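Protein F-112 (Sulfolobus virus-like particle ssv1, PDB 2VQC) is essential for virus function and, as a small winged-helix protein, probably acts by binding DNA. Local coordinates at residues Ser13-Ala17 and Asn48-Ala52; Ile19-Ile23 and Ile35-Phe39; Pro61-Glu65 and Phe75-Lys79. All blocks are in the same frame, centred on the assembly; numbering follows the deposited sequence.

Contact 1 of 3, residues Ser13-Ala17 and Asn48-Ala52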
ATOM      1  N   SER A  13      11.408   0.442   3.740  1.00 23.79           N
ATOM      2  CA  SER A  13       9.965   0.198   3.597  1.00 23.62           C
ATOM      3  C   SER A  13       9.218   1.398   3.031  1.00 23.38           C
ATOM      4  O   SER A  13       8.261   1.237   2.263  1.00 23.21           O
ATOM      5  CB  SER A  13       9.346  -0.176   4.945  1.00 23.63           C
ATOM      6  OG  SER A  13       9.771  -1.460   5.362  1.00 24.50           O
ATOM      7  N   TYR A  14       9.654   2.596   3.415  1.00 23.05           N
ATOM      8  CA  TYR A  14       9.018   3.824   2.958  1.00 22.97           C
ATOM      9  C   TYR A  14       9.229   4.061   1.464  1.00 22.61           C
ATOM     10  O   TYR A  14       8.277   4.381   0.753  1.00 22.24           O
ATOM     11  CB  TYR A  14       9.508   5.028   3.762  1.00 23.00           C
ATOM     12  CG  TYR A  14       8.670   6.259   3.528  1.00 23.35           C
ATOM     13  CD1 TYR A  14       7.480   6.458   4.227  1.00 23.47           C
ATOM     14  CD2 TYR A  14       9.056   7.222   2.596  1.00 23.75           C
ATOM     15  CE1 TYR A  14       6.701   7.585   4.009  1.00 23.43           C
ATOM     16  CE2 TYR A  14       8.283   8.355   2.370  1.00 23.42           C
ATOM     17  CZ  TYR A  14       7.110   8.530   3.079  1.00 23.49           C
ATOM     18  OH  TYR A  14       6.345   9.655   2.856  1.00 23.67           O
ATOM     19  N   LYS A  15      10.467   3.908   0.995  1.00 22.44           N
ATOM     20  CA  LYS A  15      10.767   4.029  -0.436  1.00 22.65           C
ATOM     21  C   LYS A  15       9.967   3.028  -1.275  1.00 22.72           C
ATOM     22  O   LYS A  15       9.522   3.354  -2.380  1.00 22.67           O
ATOM     23  CB  LYS A  15      12.258   3.834  -0.707  1.00 22.58           C
ATOM     24  CG  LYS A  15      13.141   4.971  -0.236  1.00 22.60           C
ATOM     25  CD  LYS A  15      14.600   4.666  -0.551  1.00 22.85           C
ATOM     26  CE  LYS A  15      15.547   5.752  -0.063  1.00 22.71           C
ATOM     27  NZ  LYS A  15      16.964   5.371  -0.316  1.00 22.80           N
HETATM   28  N   MSE A  16       9.776   1.822  -0.739  1.00 22.70           N
HETATM   29  CA  MSE A  16       8.998   0.781  -1.415  1.00 22.78           C
HETATM   30  C   MSE A  16       7.529   1.166  -1.470  1.00 22.34           C
HETATM   31  O   MSE A  16       6.845   0.899  -2.460  1.00 21.84           O
HETATM   32  CB  MSE A  16       9.096  -0.559  -0.675  1.00 23.33           C
HETATM   33  CG  MSE A  16      10.488  -1.005  -0.282  1.00 25.41           C
HETATM   34 SE   MSE A  16      11.466  -1.834  -1.705  1.00 30.54          SE
HETATM   35  CE  MSE A  16      11.905  -0.225  -2.749  1.00 30.45           C
ATOM     36  N   ALA A  17       7.047   1.763  -0.381  1.00 22.15           N
ATOM     37  CA  ALA A  17       5.652   2.184  -0.276  1.00 21.98           C
ATOM     38  C   ALA A  17       5.332   3.316  -1.242  1.00 21.85           C
ATOM     39  O   ALA A  17       4.219   3.382  -1.765  1.00 21.95           O
ATOM     40  CB  ALA A  17       5.327   2.597   1.146  1.00 22.05           C
ATOM     41  N   ASN A  48       5.527  -4.837   6.280  1.00 23.01           N
ATOM     42  CA  ASN A  48       6.304  -3.637   6.624  1.00 23.02           C
ATOM     43  C   ASN A  48       6.043  -2.525   5.619  1.00 22.89           C
ATOM     44  O   ASN A  48       5.911  -1.361   5.992  1.00 22.73           O
ATOM     45  CB  ASN A  48       7.809  -3.931   6.680  1.00 22.90           C
ATOM     46  CG  ASN A  48       8.192  -4.845   7.828  1.00 23.36           C
ATOM     47  OD1 ASN A  48       7.589  -4.812   8.900  1.00 23.24           O
ATOM     48  ND2 ASN A  48       9.218  -5.663   7.610  1.00 24.16           N
ATOM     49  N   ILE A  49       5.969  -2.896   4.345  1.00 23.10           N
ATOM     50  CA  ILE A  49       5.687  -1.941   3.272  1.00 23.14           C
ATOM     51  C   ILE A  49       4.251  -1.435   3.386  1.00 23.23           C
ATOM     52  O   ILE A  49       4.004  -0.233   3.266  1.00 23.50           O
ATOM     53  CB  ILE A  49       5.937  -2.557   1.871  1.00 23.09           C
ATOM     54  CG1 ILE A  49       7.427  -2.872   1.688  1.00 23.15           C
ATOM     55  CG2 ILE A  49       5.459  -1.609   0.767  1.00 23.15           C
ATOM     56  CD1 ILE A  49       7.747  -3.734   0.466  1.00 22.92           C
ATOM     57  N   GLN A  50       3.313  -2.348   3.628  1.00 23.40           N
ATOM     58  CA  GLN A  50       1.913  -1.981   3.823  1.00 23.64           C
ATOM     59  C   GLN A  50       1.744  -0.979   4.964  1.00 23.87           C
ATOM     60  O   GLN A  50       0.945  -0.048   4.872  1.00 24.01           O
ATOM     61  CB  GLN A  50       1.064  -3.218   4.111  1.00 23.55           C
ATOM     62  CG  GLN A  50      -0.381  -2.896   4.432  1.00 23.72           C
ATOM     63  CD  GLN A  50      -1.272  -4.111   4.408  1.00 24.11           C
ATOM     64  OE1 GLN A  50      -1.630  -4.608   3.340  1.00 26.09           O
ATOM     65  NE2 GLN A  50      -1.646  -4.597   5.588  1.00 23.92           N
ATOM     66  N   ARG A  51       2.490  -1.178   6.044  1.00 23.97           N
ATOM     67  CA  ARG A  51       2.454  -0.250   7.168  1.00 24.20           C
ATOM     68  C   ARG A  51       2.937   1.150   6.759  1.00 24.09           C
ATOM     69  O   ARG A  51       2.343   2.153   7.160  1.00 23.69           O
ATOM     70  CB  ARG A  51       3.281  -0.794   8.332  1.00 24.18           C
ATOM     71  CG  ARG A  51       3.078  -0.032   9.611  1.00 24.75           C
ATOM     72  CD  ARG A  51       3.468  -0.855  10.824  1.00 25.14           C
ATOM     73  NE  ARG A  51       4.904  -1.137  10.886  1.00 26.08           N
ATOM     74  CZ  ARG A  51       5.468  -2.348  10.819  1.00 26.51           C
ATOM     75  NH1 ARG A  51       4.740  -3.456  10.672  1.00 26.62           N
ATOM     76  NH2 ARG A  51       6.792  -2.453  10.906  1.00 26.25           N
ATOM     77  N   ALA A  52       3.997   1.211   5.952  1.00 24.11           N
ATOM     78  CA  ALA A  52       4.510   2.495   5.455  1.00 24.11           C
ATOM     79  C   ALA A  52       3.561   3.116   4.418  1.00 24.14           C
ATOM     80  O   ALA A  52       3.407   4.339   4.362  1.00 24.46           O
ATOM     81  CB  ALA A  52       5.909   2.329   4.878  1.00 23.95           C
TER
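Where two helices must approach closely, small side chains at the crossing set the distance, and the meeting of helices 13-27 and 43-59 illustrates the rule. The axes of the short segments come within 7.9 Å at a signed angle of -70°. At the heart of the crossing, Ala-17 CB lies 3.8 Å from Ala-52 CB, and Ala-52 CB also reaches Ser-13 O at 3.7 Å. The larger side chains flank these methyls. Ile-49, in the mt rotamer, extends CD1 to 3.6 Å from Met-16 CB and holds CG2 at 4.2 Å from Ala-17 CB. Met-16, a selenomethionine here, starts toward helix 43-59, but its m, m, p angles bend the selenium end away, and its side chain also touches Leu-11 and Phe-39. Tyr-14 has chi1 in the t well, and its ring passes beside Ala-52, with CD1 4.5 Å from that CB, before packing on Ile-56. Ser-13 (m) brings OG to 3.4 Å from Asn-48 CB, a van der Waals approach, while Asn-48 OD1 accepts a weak hydrogen bond of 3.2 Å from Arg-51 NH2 on its own helix. The grip of the first helix of this winged-helix fold on the putative recognition helix therefore depends, at this point, on close steric fit and apolar burial, with Ser-13 meeting the other helix through van der Waals contact.

Contact 2 of 3, residues Ile19-Ile23 and Ile35-Phe39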
ATOM      1  N   ILE A  19       6.631   3.585  -4.155  1.00 20.76           N
ATOM      2  CA  ILE A  19       6.444   2.893  -5.434  1.00 20.53           C
ATOM      3  C   ILE A  19       5.005   2.386  -5.517  1.00 20.25           C
ATOM      4  O   ILE A  19       4.329   2.586  -6.528  1.00 20.17           O
ATOM      5  CB  ILE A  19       7.447   1.731  -5.627  1.00 20.39           C
ATOM      6  CG1 ILE A  19       8.884   2.269  -5.639  1.00 20.19           C
ATOM      7  CG2 ILE A  19       7.172   0.973  -6.931  1.00 20.60           C
ATOM      8  CD1 ILE A  19       9.942   1.191  -5.666  1.00 20.24           C
HETATM    9  N   MSE A  20       4.534   1.762  -4.442  1.00 20.09           N
HETATM   10  CA  MSE A  20       3.174   1.235  -4.408  1.00 20.22           C
HETATM   11  C   MSE A  20       2.128   2.345  -4.495  1.00 20.12           C
HETATM   12  O   MSE A  20       1.071   2.144  -5.077  1.00 20.07           O
HETATM   13  CB  MSE A  20       2.933   0.413  -3.140  1.00 20.30           C
HETATM   14  CG  MSE A  20       3.786  -0.845  -2.993  1.00 21.10           C
HETATM   15 SE   MSE A  20       3.784  -2.076  -4.532  1.00 21.23          SE
HETATM   16  CE  MSE A  20       5.040  -1.109  -5.579  1.00 24.23           C
ATOM     17  N   TYR A  21       2.424   3.510  -3.925  1.00 20.04           N
ATOM     18  CA  TYR A  21       1.461   4.609  -3.890  1.00 19.96           C
ATOM     19  C   TYR A  21       1.120   5.104  -5.296  1.00 19.99           C
ATOM     20  O   TYR A  21      -0.046   5.383  -5.595  1.00 20.04           O
ATOM     21  CB  TYR A  21       1.984   5.767  -3.039  1.00 19.71           C
ATOM     22  CG  TYR A  21       0.942   6.825  -2.749  1.00 19.63           C
ATOM     23  CD1 TYR A  21      -0.116   6.559  -1.882  1.00 19.54           C
ATOM     24  CD2 TYR A  21       1.015   8.089  -3.328  1.00 19.17           C
ATOM     25  CE1 TYR A  21      -1.075   7.510  -1.601  1.00 19.08           C
ATOM     26  CE2 TYR A  21       0.058   9.057  -3.050  1.00 19.31           C
ATOM     27  CZ  TYR A  21      -0.987   8.756  -2.180  1.00 19.26           C
ATOM     28  OH  TYR A  21      -1.950   9.690  -1.883  1.00 19.04           O
ATOM     29  N   LYS A  22       2.122   5.208  -6.162  1.00 19.78           N
ATOM     30  CA  LYS A  22       1.846   5.595  -7.540  1.00 20.14           C
ATOM     31  C   LYS A  22       1.256   4.455  -8.376  1.00 19.89           C
ATOM     32  O   LYS A  22       0.550   4.709  -9.349  1.00 19.96           O
ATOM     33  CB  LYS A  22       3.058   6.245  -8.212  1.00 20.11           C
ATOM     34  CG  LYS A  22       4.258   5.391  -8.403  1.00 20.64           C
ATOM     35  CD  LYS A  22       5.337   6.238  -9.055  1.00 21.18           C
ATOM     36  CE  LYS A  22       6.610   5.453  -9.226  1.00 22.40           C
ATOM     37  NZ  LYS A  22       7.687   6.243  -9.900  1.00 22.20           N
ATOM     38  N   ILE A  23       1.511   3.211  -7.979  1.00 19.92           N
ATOM     39  CA  ILE A  23       0.801   2.070  -8.564  1.00 20.04           C
ATOM     40  C   ILE A  23      -0.687   2.090  -8.158  1.00 20.17           C
ATOM     41  O   ILE A  23      -1.558   1.697  -8.942  1.00 20.15           O
ATOM     42  CB  ILE A  23       1.486   0.728  -8.196  1.00 19.92           C
ATOM     43  CG1 ILE A  23       2.841   0.648  -8.909  1.00 19.86           C
ATOM     44  CG2 ILE A  23       0.600  -0.470  -8.574  1.00 20.01           C
ATOM     45  CD1 ILE A  23       3.618  -0.632  -8.678  1.00 20.10           C
ATOM     46  N   ILE A  35       1.312  -6.009  -3.340  1.00 17.81           N
ATOM     47  CA  ILE A  35       2.674  -5.714  -2.898  1.00 17.82           C
ATOM     48  C   ILE A  35       3.554  -6.955  -3.062  1.00 17.76           C
ATOM     49  O   ILE A  35       4.696  -6.865  -3.518  1.00 17.65           O
ATOM     50  CB  ILE A  35       2.689  -5.244  -1.422  1.00 17.74           C
ATOM     51  CG1 ILE A  35       1.864  -3.951  -1.264  1.00 17.71           C
ATOM     52  CG2 ILE A  35       4.123  -5.046  -0.935  1.00 17.77           C
ATOM     53  CD1 ILE A  35       1.699  -3.478   0.178  1.00 17.81           C
ATOM     54  N   LEU A  36       3.007  -8.110  -2.685  1.00 17.92           N
ATOM     55  CA  LEU A  36       3.693  -9.393  -2.832  1.00 18.09           C
ATOM     56  C   LEU A  36       4.005  -9.720  -4.295  1.00 18.08           C
ATOM     57  O   LEU A  36       5.082 -10.224  -4.597  1.00 17.78           O
ATOM     58  CB  LEU A  36       2.860 -10.522  -2.208  1.00 18.11           C
ATOM     59  CG  LEU A  36       2.846 -10.552  -0.676  1.00 18.66           C
ATOM     60  CD1 LEU A  36       1.645 -11.322  -0.145  1.00 18.99           C
ATOM     61  CD2 LEU A  36       4.132 -11.154  -0.142  1.00 18.40           C
ATOM     62  N   ALA A  37       3.063  -9.426  -5.191  1.00 18.33           N
ATOM     63  CA  ALA A  37       3.223  -9.728  -6.615  1.00 18.51           C
ATOM     64  C   ALA A  37       4.198  -8.763  -7.272  1.00 18.86           C
ATOM     65  O   ALA A  37       5.038  -9.163  -8.075  1.00 18.63           O
ATOM     66  CB  ALA A  37       1.874  -9.692  -7.335  1.00 18.43           C
ATOM     67  N   GLN A  38       4.083  -7.487  -6.930  1.00 19.29           N
ATOM     68  CA  GLN A  38       4.962  -6.467  -7.497  1.00 19.52           C
ATOM     69  C   GLN A  38       6.439  -6.722  -7.177  1.00 19.41           C
ATOM     70  O   GLN A  38       7.286  -6.676  -8.069  1.00 19.15           O
ATOM     71  CB  GLN A  38       4.549  -5.079  -6.994  1.00 19.63           C
ATOM     72  CG  GLN A  38       5.431  -3.932  -7.483  1.00 19.81           C
ATOM     73  CD  GLN A  38       5.437  -3.777  -8.980  1.00 20.40           C
ATOM     74  OE1 GLN A  38       4.423  -3.999  -9.635  1.00 21.25           O
ATOM     75  NE2 GLN A  38       6.579  -3.364  -9.535  1.00 21.57           N
ATOM     76  N   PHE A  39       6.733  -7.001  -5.909  1.00 19.55           N
ATOM     77  CA  PHE A  39       8.116  -7.083  -5.435  1.00 19.76           C
ATOM     78  C   PHE A  39       8.696  -8.501  -5.333  1.00 20.02           C
ATOM     79  O   PHE A  39       9.923  -8.664  -5.342  1.00 19.78           O
ATOM     80  CB  PHE A  39       8.238  -6.373  -4.084  1.00 19.63           C
ATOM     81  CG  PHE A  39       8.031  -4.877  -4.155  1.00 19.30           C
ATOM     82  CD1 PHE A  39       8.741  -4.100  -5.065  1.00 18.99           C
ATOM     83  CD2 PHE A  39       7.140  -4.241  -3.292  1.00 19.47           C
ATOM     84  CE1 PHE A  39       8.563  -2.717  -5.118  1.00 19.32           C
ATOM     85  CE2 PHE A  39       6.962  -2.859  -3.341  1.00 19.22           C
ATOM     86  CZ  PHE A  39       7.673  -2.101  -4.257  1.00 19.13           C
TER
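Helices too far apart for their backbones to touch can still pack well if one long side chain bridges the gap. Segments 19-23 and 35-39 are such a case: their axes stay 11.6 Å apart at closest and run at 110° to each other, and even the nearest CA pair, Met-20 and Ile-35, is separated by 7.1 Å. The bump that fills the space is Met-20, modelled as selenomethionine, which has the largest covered area of the ten residues. Its hollow is formed by Ile-35, Gln-38 and Phe-39, residues clustered on one side of helix 32-39. Met-20 CG rests 4.0 Å from Ile-35 CG1 on one wall, and the terminal CE lies 3.4 Å from Gln-38 CG on another. Folded by m, m and p torsions, the chain presents its SE atom obliquely to the third wall, 4.3 Å from the centroid of the Phe-39 ring and 45° off the ring normal, a Met-aromatic contact. Phe-39 is itself a bump: its ring leans toward helix 13-27, where Ile-19 CB meets the ring edge at CZ, 4.1 Å away, and it also packs on Ile-49 of helix 43-59. Toward the exposed margin, Ile-23 CD1 approaches Gln-38 OE1 at 3.6 Å. Leu-30 of the short strand 29-30 adds to the surroundings of Met-20 and Ile-23. The chemistry is that of a three-helix core: the unbranched side chain of Met-20, here with selenium, lies against aliphatic and aromatic neighbours at once, and between these two segments the contact is chiefly van der Waals packing and burial of apolar surface.

Contact 3 of 3, residues Pro61-Glu65 and Phe75-Lys79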
ATOM      1  N   PRO A  61      -5.292  12.308   2.754  1.00 27.03           N
ATOM      2  CA  PRO A  61      -6.628  11.719   2.907  1.00 27.11           C
ATOM      3  C   PRO A  61      -7.613  12.129   1.804  1.00 27.09           C
ATOM      4  O   PRO A  61      -8.650  11.478   1.634  1.00 26.91           O
ATOM      5  CB  PRO A  61      -7.085  12.244   4.272  1.00 27.10           C
ATOM      6  CG  PRO A  61      -6.332  13.511   4.461  1.00 26.92           C
ATOM      7  CD  PRO A  61      -5.012  13.319   3.791  1.00 26.94           C
ATOM      8  N   ASP A  62      -7.289  13.198   1.077  1.00 27.09           N
ATOM      9  CA  ASP A  62      -8.074  13.618  -0.092  1.00 27.30           C
ATOM     10  C   ASP A  62      -7.798  12.785  -1.354  1.00 27.14           C
ATOM     11  O   ASP A  62      -8.556  12.869  -2.320  1.00 27.09           O
ATOM     12  CB  ASP A  62      -7.838  15.105  -0.393  1.00 27.39           C
ATOM     13  CG  ASP A  62      -6.385  15.420  -0.708  1.00 27.99           C
ATOM     14  OD1 ASP A  62      -5.498  14.988   0.065  1.00 29.16           O
ATOM     15  OD2 ASP A  62      -6.131  16.102  -1.723  1.00 28.99           O
ATOM     16  N   GLU A  63      -6.715  12.003  -1.346  1.00 27.31           N
ATOM     17  CA  GLU A  63      -6.328  11.154  -2.487  1.00 27.36           C
ATOM     18  C   GLU A  63      -6.526   9.669  -2.209  1.00 27.61           C
ATOM     19  O   GLU A  63      -6.956   8.919  -3.083  1.00 27.47           O
ATOM     20  CB  GLU A  63      -4.850  11.356  -2.831  1.00 27.33           C
ATOM     21  CG  GLU A  63      -4.456  12.773  -3.204  1.00 27.33           C
ATOM     22  CD  GLU A  63      -2.979  12.897  -3.558  1.00 27.18           C
ATOM     23  OE1 GLU A  63      -2.199  11.971  -3.247  1.00 26.26           O
ATOM     24  OE2 GLU A  63      -2.596  13.926  -4.151  1.00 28.11           O
ATOM     25  N   CYS A  64      -6.162   9.248  -1.003  1.00 28.14           N
ATOM     26  CA  CYS A  64      -6.129   7.840  -0.644  1.00 28.34           C
ATOM     27  C   CYS A  64      -7.074   7.547   0.516  1.00 28.55           C
ATOM     28  O   CYS A  64      -7.281   8.380   1.405  1.00 28.57           O
ATOM     29  CB  CYS A  64      -4.706   7.412  -0.261  1.00 28.19           C
ATOM     30  SG  CYS A  64      -4.596   5.630   0.102  1.00 29.14           S
ATOM     31  N   GLU A  65      -7.631   6.343   0.501  1.00 28.83           N
ATOM     32  CA  GLU A  65      -8.525   5.884   1.549  1.00 29.13           C
ATOM     33  C   GLU A  65      -8.127   4.471   1.948  1.00 29.18           C
ATOM     34  O   GLU A  65      -8.075   3.569   1.106  1.00 29.04           O
ATOM     35  CB  GLU A  65      -9.962   5.892   1.039  1.00 29.20           C
ATOM     36  CG  GLU A  65     -11.005   5.737   2.129  1.00 29.64           C
ATOM     37  CD  GLU A  65     -12.407   5.588   1.575  1.00 29.69           C
ATOM     38  OE1 GLU A  65     -12.548   5.205   0.394  1.00 30.63           O
ATOM     39  OE2 GLU A  65     -13.371   5.846   2.326  1.00 31.00           O
ATOM     40  N   PHE A  75      -6.417  -0.434   0.096  1.00 35.34           N
ATOM     41  CA  PHE A  75      -6.174   0.964  -0.223  1.00 35.36           C
ATOM     42  C   PHE A  75      -6.970   1.316  -1.468  1.00 35.91           C
ATOM     43  O   PHE A  75      -6.963   0.569  -2.444  1.00 35.77           O
ATOM     44  CB  PHE A  75      -4.681   1.202  -0.446  1.00 35.41           C
ATOM     45  CG  PHE A  75      -3.838   0.823   0.733  1.00 35.33           C
ATOM     46  CD1 PHE A  75      -3.566   1.745   1.729  1.00 35.19           C
ATOM     47  CD2 PHE A  75      -3.349  -0.473   0.869  1.00 35.58           C
ATOM     48  CE1 PHE A  75      -2.798   1.391   2.836  1.00 35.34           C
ATOM     49  CE2 PHE A  75      -2.583  -0.835   1.972  1.00 35.54           C
ATOM     50  CZ  PHE A  75      -2.308   0.102   2.957  1.00 35.35           C
ATOM     51  N   LYS A  76      -7.667   2.446  -1.423  1.00 36.68           N
ATOM     52  CA  LYS A  76      -8.472   2.900  -2.548  1.00 37.22           C
ATOM     53  C   LYS A  76      -8.094   4.321  -2.945  1.00 37.71           C
ATOM     54  O   LYS A  76      -7.980   5.205  -2.096  1.00 37.91           O
ATOM     55  CB  LYS A  76      -9.960   2.832  -2.203  1.00 37.23           C
ATOM     56  CG  LYS A  76     -10.873   3.236  -3.353  1.00 37.22           C
ATOM     57  CD  LYS A  76     -12.307   2.800  -3.117  1.00 37.38           C
ATOM     58  CE  LYS A  76     -13.165   3.038  -4.349  1.00 37.57           C
ATOM     59  NZ  LYS A  76     -14.511   2.401  -4.223  1.00 37.65           N
ATOM     60  N   TRP A  77      -7.897   4.523  -4.244  1.00 38.33           N
ATOM     61  CA  TRP A  77      -7.660   5.845  -4.802  1.00 38.98           C
ATOM     62  C   TRP A  77      -9.004   6.572  -4.948  1.00 39.20           C
ATOM     63  O   TRP A  77      -9.903   6.081  -5.626  1.00 39.09           O
ATOM     64  CB  TRP A  77      -6.967   5.722  -6.162  1.00 38.79           C
ATOM     65  CG  TRP A  77      -6.425   7.014  -6.660  1.00 38.83           C
ATOM     66  CD1 TRP A  77      -6.961   7.810  -7.627  1.00 38.56           C
ATOM     67  CD2 TRP A  77      -5.242   7.675  -6.199  1.00 38.83           C
ATOM     68  NE1 TRP A  77      -6.180   8.925  -7.803  1.00 38.70           N
ATOM     69  CE2 TRP A  77      -5.117   8.867  -6.940  1.00 39.02           C
ATOM     70  CE3 TRP A  77      -4.275   7.376  -5.232  1.00 38.88           C
ATOM     71  CZ2 TRP A  77      -4.059   9.761  -6.748  1.00 38.98           C
ATOM     72  CZ3 TRP A  77      -3.222   8.262  -5.043  1.00 38.71           C
ATOM     73  CH2 TRP A  77      -3.124   9.440  -5.796  1.00 38.87           C
ATOM     74  N   ILE A  78      -9.137   7.733  -4.305  1.00 39.73           N
ATOM     75  CA  ILE A  78     -10.410   8.457  -4.271  1.00 40.23           C
ATOM     76  C   ILE A  78     -10.314   9.898  -4.772  1.00 40.80           C
ATOM     77  O   ILE A  78     -11.267  10.663  -4.631  1.00 40.96           O
ATOM     78  CB  ILE A  78     -11.016   8.454  -2.843  1.00 40.21           C
ATOM     79  CG1 ILE A  78     -10.037   9.061  -1.832  1.00 39.99           C
ATOM     80  CG2 ILE A  78     -11.395   7.035  -2.433  1.00 39.84           C
ATOM     81  CD1 ILE A  78     -10.693   9.507  -0.549  1.00 40.02           C
ATOM     82  N   LYS A  79      -9.182  10.264  -5.375  1.00 41.56           N
ATOM     83  CA  LYS A  79      -8.950  11.643  -5.831  1.00 41.84           C
ATOM     84  C   LYS A  79      -9.913  12.055  -6.950  1.00 42.24           C
ATOM     85  O   LYS A  79     -10.315  11.228  -7.776  1.00 42.78           O
ATOM     86  CB  LYS A  79      -7.508  11.798  -6.313  1.00 42.12           C
ATOM     87  CG  LYS A  79      -7.075  13.232  -6.568  1.00 42.21           C
ATOM     88  CD  LYS A  79      -5.589  13.290  -6.923  1.00 42.59           C
ATOM     89  CE  LYS A  79      -5.031  14.702  -6.806  1.00 43.30           C
ATOM     90  NZ  LYS A  79      -3.543  14.686  -6.774  1.00 43.83           N
TER
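A beta hairpin is held by a backbone ladder together with side-chain contacts, and the base of the wing in this winged-helix fold has both. Backbone hydrogen bonds come first. Glu-65 and Lys-76 form an antiparallel hydrogen-bonded pair, with Glu-65 N to Lys-76 O at 2.9 Å and Lys-76 N to Glu-65 O at 2.8 Å. Cys-64 and Trp-77 are the adjoining non-hydrogen-bonded pair, and beyond them Ile-78 N donates to Glu-63 O over 2.8 Å, almost linearly. CA-H...O contacts supplement the ladder, such as Cys-64 CA to Lys-76 O at 3.5 Å. The electrostatic element is a salt bridge at the open end, Glu-63 OE2 to Lys-79 NZ at 2.9 Å; Glu-63 OE1 is hydrogen-bonded to Tyr-21 OH of helix 13-27. Packing completes the set: Glu-63 CB sits over the face of the Trp-77 six-membered ring, 4.3 Å from its centroid, in a CH-pi contact, and Cys-64 SG meets the Phe-75 ring edge at CD1, 4.3 Å away. The face carrying Cys-64, Phe-75 and Trp-77 turns toward the helices. There Cys-64 is joined by a disulfide to Cys-57 of helix 43-59, Phe-75 packs against that helix and Leu-24, Trp-77 meets Tyr-21 edge-to-face, and strand 73-77 pairs on its other side with strand 29-30.

Contacts 1 and 2 share helix 13-27 and have centres about 9 Å apart, with contact 2 nested in the chain loop that contact 1 closes. Phe-39 packs against both sides of contact 1: its CZ is 3.6 Å from Met-16 O and its CD2 is 3.8 Å from Ile-49 CD1. Contact 3 follows later in the chain, its centre about 17 Å from that of contact 1 and 16 Å from that of contact 2. Tyr-21 links it to the first helix, with OH 2.7 Å from Glu-63 OE1, while Phe-75 CZ reaches Gln-50 O at 3.8 Å. Contacts 1 and 2 thus pack the helices, contact 3 closes the base of the wing, and Tyr-21 and Phe-75 help tie the two parts together.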